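Side-chain contacts in putative amidohydrolase/peptidase (Burkholderia cenocepacia, PDB 4WJB), which is a zinc-dependent hydrolase of the peptidase M20 family that probably cleaves non-peptide carbon-nitrogen bonds, such as those of linear amidines: residues 23-26 against 27-31; 115-118 against 119-123. One frame throughout, in Å; residues are numbered along the deposited sequence.

Contact 1 (23-26 against 27-31)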
ATOM      1  N   ARG A  23      18.016   4.433  46.660  1.00 25.21           N
ATOM      2  CA  ARG A  23      16.691   4.802  47.159  1.00 22.27           C
ATOM      3  C   ARG A  23      15.737   5.059  45.996  1.00 21.86           C
ATOM      4  O   ARG A  23      14.607   4.557  45.971  1.00 18.53           O
ATOM      5  CB  ARG A  23      16.788   6.039  48.061  1.00 20.50           C
ATOM      6  CG  ARG A  23      15.482   6.488  48.693  1.00 19.62           C
ATOM      7  CD  ARG A  23      15.736   7.571  49.739  1.00 23.80           C
ATOM      8  NE  ARG A  23      16.322   8.778  49.158  1.00 24.08           N
ATOM      9  CZ  ARG A  23      16.931   9.732  49.859  1.00 26.02           C
ATOM     10  NH1 ARG A  23      17.051   9.625  51.182  1.00 24.90           N
ATOM     11  NH2 ARG A  23      17.433  10.791  49.236  1.00 25.05           N
ATOM     12  N   LEU A  24      16.197   5.845  45.029  1.00 20.94           N
ATOM     13  CA  LEU A  24      15.406   6.123  43.840  1.00 20.85           C
ATOM     14  C   LEU A  24      15.069   4.832  43.098  1.00 21.39           C
ATOM     15  O   LEU A  24      13.943   4.651  42.637  1.00 21.24           O
ATOM     16  CB  LEU A  24      16.152   7.081  42.914  1.00 22.80           C
ATOM     17  CG  LEU A  24      15.583   7.222  41.500  1.00 22.68           C
ATOM     18  CD1 LEU A  24      14.267   7.989  41.517  1.00 22.81           C
ATOM     19  CD2 LEU A  24      16.590   7.901  40.604  1.00 21.51           C
ATOM     20  N   TRP A  25      16.044   3.933  42.995  1.00 22.45           N
ATOM     21  CA  TRP A  25      15.838   2.674  42.280  1.00 23.47           C
ATOM     22  C   TRP A  25      14.823   1.805  43.007  1.00 24.56           C
ATOM     23  O   TRP A  25      13.969   1.182  42.384  1.00 22.53           O
ATOM     24  CB  TRP A  25      17.150   1.912  42.119  1.00 25.22           C
ATOM     25  CG  TRP A  25      17.034   0.737  41.202  1.00 27.81           C
ATOM     26  CD1 TRP A  25      16.911  -0.576  41.555  1.00 30.21           C
ATOM     27  CD2 TRP A  25      17.014   0.773  39.771  1.00 27.35           C
ATOM     28  NE1 TRP A  25      16.826  -1.364  40.425  1.00 31.86           N
ATOM     29  CE2 TRP A  25      16.887  -0.556  39.318  1.00 28.92           C
ATOM     30  CE3 TRP A  25      17.100   1.800  38.827  1.00 28.27           C
ATOM     31  CZ2 TRP A  25      16.839  -0.884  37.969  1.00 31.20           C
ATOM     32  CZ3 TRP A  25      17.052   1.472  37.481  1.00 30.74           C
ATOM     33  CH2 TRP A  25      16.921   0.141  37.067  1.00 31.59           C
ATOM     34  N   ALA A  26      14.921   1.774  44.332  1.00 25.21           N
ATOM     35  CA  ALA A  26      13.978   1.017  45.143  1.00 24.96           C
ATOM     36  C   ALA A  26      12.548   1.531  44.944  1.00 24.71           C
ATOM     37  O   ALA A  26      11.606   0.740  44.873  1.00 25.28           O
ATOM     38  CB  ALA A  26      14.376   1.080  46.614  1.00 24.26           C
ATOM     39  N   SER A  27      12.390   2.847  44.835  1.00 22.44           N
ATOM     40  CA  SER A  27      11.064   3.429  44.653  1.00 22.58           C
ATOM     41  C   SER A  27      10.490   3.054  43.280  1.00 21.14           C
ATOM     42  O   SER A  27       9.287   2.842  43.140  1.00 21.05           O
ATOM     43  CB  SER A  27      11.102   4.955  44.827  1.00 20.71           C
ATOM     44  OG  SER A  27      11.662   5.606  43.697  1.00 19.86           O
ATOM     45  N   LEU A  28      11.356   2.956  42.279  1.00 21.50           N
ATOM     46  CA  LEU A  28      10.934   2.552  40.934  1.00 22.08           C
ATOM     47  C   LEU A  28      10.531   1.075  40.892  1.00 22.61           C
ATOM     48  O   LEU A  28       9.525   0.713  40.274  1.00 21.21           O
ATOM     49  CB  LEU A  28      12.048   2.831  39.920  1.00 23.32           C
ATOM     50  CG  LEU A  28      12.276   4.314  39.615  1.00 25.12           C
ATOM     51  CD1 LEU A  28      13.634   4.538  38.955  1.00 25.16           C
ATOM     52  CD2 LEU A  28      11.157   4.852  38.737  1.00 23.95           C
ATOM     53  N   GLU A  29      11.316   0.226  41.548  1.00 22.47           N
ATOM     54  CA  GLU A  29      10.990  -1.197  41.632  1.00 24.90           C
ATOM     55  C   GLU A  29       9.656  -1.412  42.350  1.00 24.48           C
ATOM     56  O   GLU A  29       8.830  -2.215  41.919  1.00 23.21           O
ATOM     57  CB  GLU A  29      12.106  -1.967  42.347  1.00 28.43           C
ATOM     58  CG  GLU A  29      13.430  -2.008  41.591  1.00 31.82           C
ATOM     59  CD  GLU A  29      13.369  -2.857  40.332  1.00 36.30           C
ATOM     60  OE1 GLU A  29      13.328  -4.099  40.457  1.00 39.22           O
ATOM     61  OE2 GLU A  29      13.363  -2.283  39.220  1.00 35.05           O
ATOM     62  N   ARG A  30       9.447  -0.678  43.440  1.00 24.04           N
ATOM     63  CA  ARG A  30       8.227  -0.803  44.236  1.00 25.65           C
ATOM     64  C   ARG A  30       6.992  -0.342  43.464  1.00 24.43           C
ATOM     65  O   ARG A  30       5.954  -1.009  43.464  1.00 23.82           O
ATOM     66  CB  ARG A  30       8.364  -0.009  45.539  1.00 26.98           C
ATOM     67  CG  ARG A  30       7.073   0.134  46.334  1.00 28.73           C
ATOM     68  CD  ARG A  30       6.569  -1.210  46.844  1.00 30.57           C
ATOM     69  NE  ARG A  30       5.382  -1.046  47.682  1.00 31.26           N
ATOM     70  CZ  ARG A  30       4.131  -1.086  47.228  1.00 31.43           C
ATOM     71  NH1 ARG A  30       3.896  -1.289  45.938  1.00 29.43           N
ATOM     72  NH2 ARG A  30       3.114  -0.923  48.064  1.00 31.53           N
ATOM     73  N   MET A  31       7.105   0.800  42.801  1.00 22.50           N
ATOM     74  CA  MET A  31       5.974   1.334  42.057  1.00 22.47           C
ATOM     75  C   MET A  31       5.649   0.435  40.864  1.00 23.93           C
ATOM     76  O   MET A  31       4.489   0.292  40.486  1.00 25.86           O
ATOM     77  CB  MET A  31       6.261   2.761  41.593  1.00 20.25           C
ATOM     78  CG  MET A  31       5.047   3.472  41.027  1.00 22.60           C
ATOM     79  SD  MET A  31       3.832   3.889  42.299  1.00 23.61           S
ATOM     80  CE  MET A  31       4.619   5.267  43.123  1.00 29.38           C
TER
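Ser27 turns its hydroxyl back along the helix onto the carbonyl of Leu24, with OG 2.7 Å from Leu24 O. The hydroxyl sits between the backbone N and the carbonyl carbon of its own residue (chi1 76°), which aims it at the preceding turn. Leu28 N donates to the same oxygen at 3.1 Å, and both donors come in on one face of the carbonyl plane, so Leu24 O is gripped twice while the buried hydroxyl is satisfied by the backbone. Beside this pair Leu28 CD1 lies 4.2 Å from Leu24 CG, the two leucines crossing at a slant on the inward side.

On the more exposed side of the helix, Glu29 CG, anti to its own carbonyl carbon (chi1 -66°), lies 3.6 Å from Trp25 NE1, and a bend at chi2 carries the carboxylate alongside the indole. The two planes are nearly parallel, 3° apart, with OE2 3.9 Å from Trp25 CE2. Further out, Tyr106 touches both Trp25 and Glu29, and Pro403 and Ala406 pack on the indole. The arrangement is that of an amphipathic surface helix, 21-31, whose serine hydroxyl bonds back to the carbonyl three residues earlier and whose leucines face helices 109-124 and 403-421 of the M20 fold.

Contact 2 (115-118 against 119-123); sequences GLEV and VRALN
Arg120 reaches back over Leu116, one turn earlier, and its side chain can be followed atom by atom. CB lies 3.7 Å from Leu116 O, the carbonyl that also accepts the hydrogen bond from Arg120 N. CG stays 3.6 Å from Leu116 O, because it leaves the backbone anti to the carbonyl carbon (chi1 -71°) and so runs toward the preceding turn. CD is still 4.0 Å from Leu116 O, and the extended chain then brings NE to Leu116 CG. At the end the guanidinium rests on Leu116 CD2, which stands 3.7 Å from the plane, over its centre, and NH2 also lies against this methyl at 3.8 Å. Trp61 is a cation-pi partner of the same group.

The other terminal nitrogen, NH1, donates to a water at 2.9 Å, and that water in turn donates to Glu117 OE1 at 2.6 Å. The carboxylate and guanidinium are thus bridged through water, their charged atoms not in contact. All this lies on helix 109-124, which links strands 91-96 and 133-138 as the helix of a beta-alpha-beta unit in the M20 catalytic domain. The carboxylate of Glu117 has a further partner in the backbone N of Asp20, which binds OE2.

On another side of the helix Val118 and Leu122 lie side by side and point the same way, CG1 of the valine 4.0 Å from CD1 of the leucine. Leu414 of helix 403-421 packs against both, with Leu413 on Val118 and Leu418 on Leu122.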
ATOM      1  N   GLY A 115      11.218  13.421  40.888  1.00 18.42           N
ATOM      2  CA  GLY A 115      10.809  14.579  41.670  1.00 17.92           C
ATOM      3  C   GLY A 115      10.701  14.293  43.160  1.00 15.92           C
ATOM      4  O   GLY A 115      11.061  15.131  43.990  1.00 15.42           O
ATOM      5  N   LEU A 116      10.200  13.113  43.508  1.00 16.73           N
ATOM      6  CA  LEU A 116      10.132  12.718  44.914  1.00 17.20           C
ATOM      7  C   LEU A 116      11.540  12.596  45.497  1.00 20.61           C
ATOM      8  O   LEU A 116      11.804  13.043  46.616  1.00 20.12           O
ATOM      9  CB  LEU A 116       9.373  11.399  45.081  1.00 17.00           C
ATOM     10  CG  LEU A 116       9.368  10.811  46.500  1.00 19.75           C
ATOM     11  CD1 LEU A 116       8.654  11.735  47.494  1.00 19.40           C
ATOM     12  CD2 LEU A 116       8.732   9.426  46.505  1.00 20.69           C
ATOM     13  N   GLU A 117      12.449  12.005  44.726  1.00 18.78           N
ATOM     14  CA  GLU A 117      13.821  11.833  45.185  1.00 19.48           C
ATOM     15  C   GLU A 117      14.494  13.185  45.395  1.00 20.20           C
ATOM     16  O   GLU A 117      15.301  13.344  46.309  1.00 19.63           O
ATOM     17  CB  GLU A 117      14.621  10.977  44.200  1.00 21.17           C
ATOM     18  CG  GLU A 117      16.127  10.965  44.446  1.00 23.54           C
ATOM     19  CD  GLU A 117      16.522  10.512  45.853  1.00 25.78           C
ATOM     20  OE1 GLU A 117      15.787   9.713  46.469  1.00 26.52           O
ATOM     21  OE2 GLU A 117      17.587  10.955  46.336  1.00 26.08           O
ATOM     22  N   VAL A 118      14.146  14.162  44.563  1.00 18.68           N
ATOM     23  CA  VAL A 118      14.670  15.515  44.721  1.00 20.13           C
ATOM     24  C   VAL A 118      14.256  16.085  46.077  1.00 19.62           C
ATOM     25  O   VAL A 118      15.076  16.674  46.791  1.00 20.11           O
ATOM     26  CB  VAL A 118      14.191  16.447  43.580  1.00 18.75           C
ATOM     27  CG1 VAL A 118      14.440  17.910  43.925  1.00 19.29           C
ATOM     28  CG2 VAL A 118      14.901  16.086  42.279  1.00 19.17           C
ATOM     29  N   VAL A 119      12.991  15.885  46.437  1.00 17.92           N
ATOM     30  CA  VAL A 119      12.491  16.348  47.726  1.00 20.12           C
ATOM     31  C   VAL A 119      13.229  15.659  48.870  1.00 20.12           C
ATOM     32  O   VAL A 119      13.717  16.315  49.791  1.00 19.64           O
ATOM     33  CB  VAL A 119      10.977  16.103  47.867  1.00 18.92           C
ATOM     34  CG1 VAL A 119      10.538  16.279  49.327  1.00 17.60           C
ATOM     35  CG2 VAL A 119      10.211  17.047  46.958  1.00 16.51           C
ATOM     36  N   ARG A 120      13.324  14.334  48.796  1.00 19.72           N
ATOM     37  CA  ARG A 120      14.036  13.562  49.809  1.00 22.35           C
ATOM     38  C   ARG A 120      15.498  13.985  49.934  1.00 24.87           C
ATOM     39  O   ARG A 120      16.028  14.060  51.045  1.00 28.06           O
ATOM     40  CB  ARG A 120      13.955  12.069  49.493  1.00 21.48           C
ATOM     41  CG  ARG A 120      12.579  11.468  49.712  1.00 20.14           C
ATOM     42  CD  ARG A 120      12.519  10.042  49.175  1.00 19.77           C
ATOM     43  NE  ARG A 120      11.282   9.368  49.559  1.00 19.95           N
ATOM     44  CZ  ARG A 120      10.975   8.123  49.212  1.00 20.18           C
ATOM     45  NH1 ARG A 120      11.814   7.416  48.464  1.00 22.79           N
ATOM     46  NH2 ARG A 120       9.834   7.586  49.617  1.00 18.22           N
ATOM     47  N   ALA A 121      16.141  14.268  48.804  1.00 23.75           N
ATOM     48  CA  ALA A 121      17.555  14.647  48.806  1.00 24.94           C
ATOM     49  C   ALA A 121      17.755  16.023  49.431  1.00 24.47           C
ATOM     50  O   ALA A 121      18.724  16.246  50.150  1.00 26.64           O
ATOM     51  CB  ALA A 121      18.118  14.623  47.396  1.00 23.75           C
ATOM     52  N   LEU A 122      16.840  16.943  49.143  1.00 22.34           N
ATOM     53  CA  LEU A 122      16.873  18.262  49.763  1.00 24.29           C
ATOM     54  C   LEU A 122      16.669  18.149  51.276  1.00 25.76           C
ATOM     55  O   LEU A 122      17.312  18.857  52.050  1.00 28.24           O
ATOM     56  CB  LEU A 122      15.813  19.173  49.138  1.00 23.57           C
ATOM     57  CG  LEU A 122      16.106  19.630  47.707  1.00 25.70           C
ATOM     58  CD1 LEU A 122      14.900  20.341  47.106  1.00 24.95           C
ATOM     59  CD2 LEU A 122      17.341  20.525  47.680  1.00 27.69           C
ATOM     60  N   ASN A 123      15.781  17.248  51.689  1.00 25.92           N
ATOM     61  CA  ASN A 123      15.560  16.983  53.110  1.00 25.22           C
ATOM     62  C   ASN A 123      16.820  16.451  53.798  1.00 25.72           C
ATOM     63  O   ASN A 123      17.188  16.917  54.875  1.00 28.18           O
ATOM     64  CB  ASN A 123      14.415  15.985  53.305  1.00 22.10           C
ATOM     65  CG  ASN A 123      13.046  16.593  53.043  1.00 22.25           C
ATOM     66  OD1 ASN A 123      12.903  17.809  52.886  1.00 21.94           O
ATOM     67  ND2 ASN A 123      12.027  15.744  53.013  1.00 20.72           N
TER
HETATM   68  O   HOH W   1      13.654   8.284  46.434  1.00 23.46           O

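How the contacts relate
Contacts 1 and 2 sit on two neighbouring helices, 21-31 and 109-124, with centres about 13 Å apart, and they touch directly. The polar join is the salt bridge from Arg23 NE to Glu117 OE1, 2.9 Å; Arg23 NH1 has a second acidic partner in Asp124. Beside it Arg23 NH2 packs 3.7 Å from Arg120 CB, and Leu24 CD1 lies 4.0 Å from Glu117 CB, so aliphatic carbons of helix 109-124 pack beside the charged pair. Helix 403-421 touches both contacts. Neither supplies a zinc ligand: the side chain of Leu28 in contact 1 is about 12 Å from the bound zinc ion, and Gly115 in contact 2 is about 12 Å from the side chain of the zinc ligand His203.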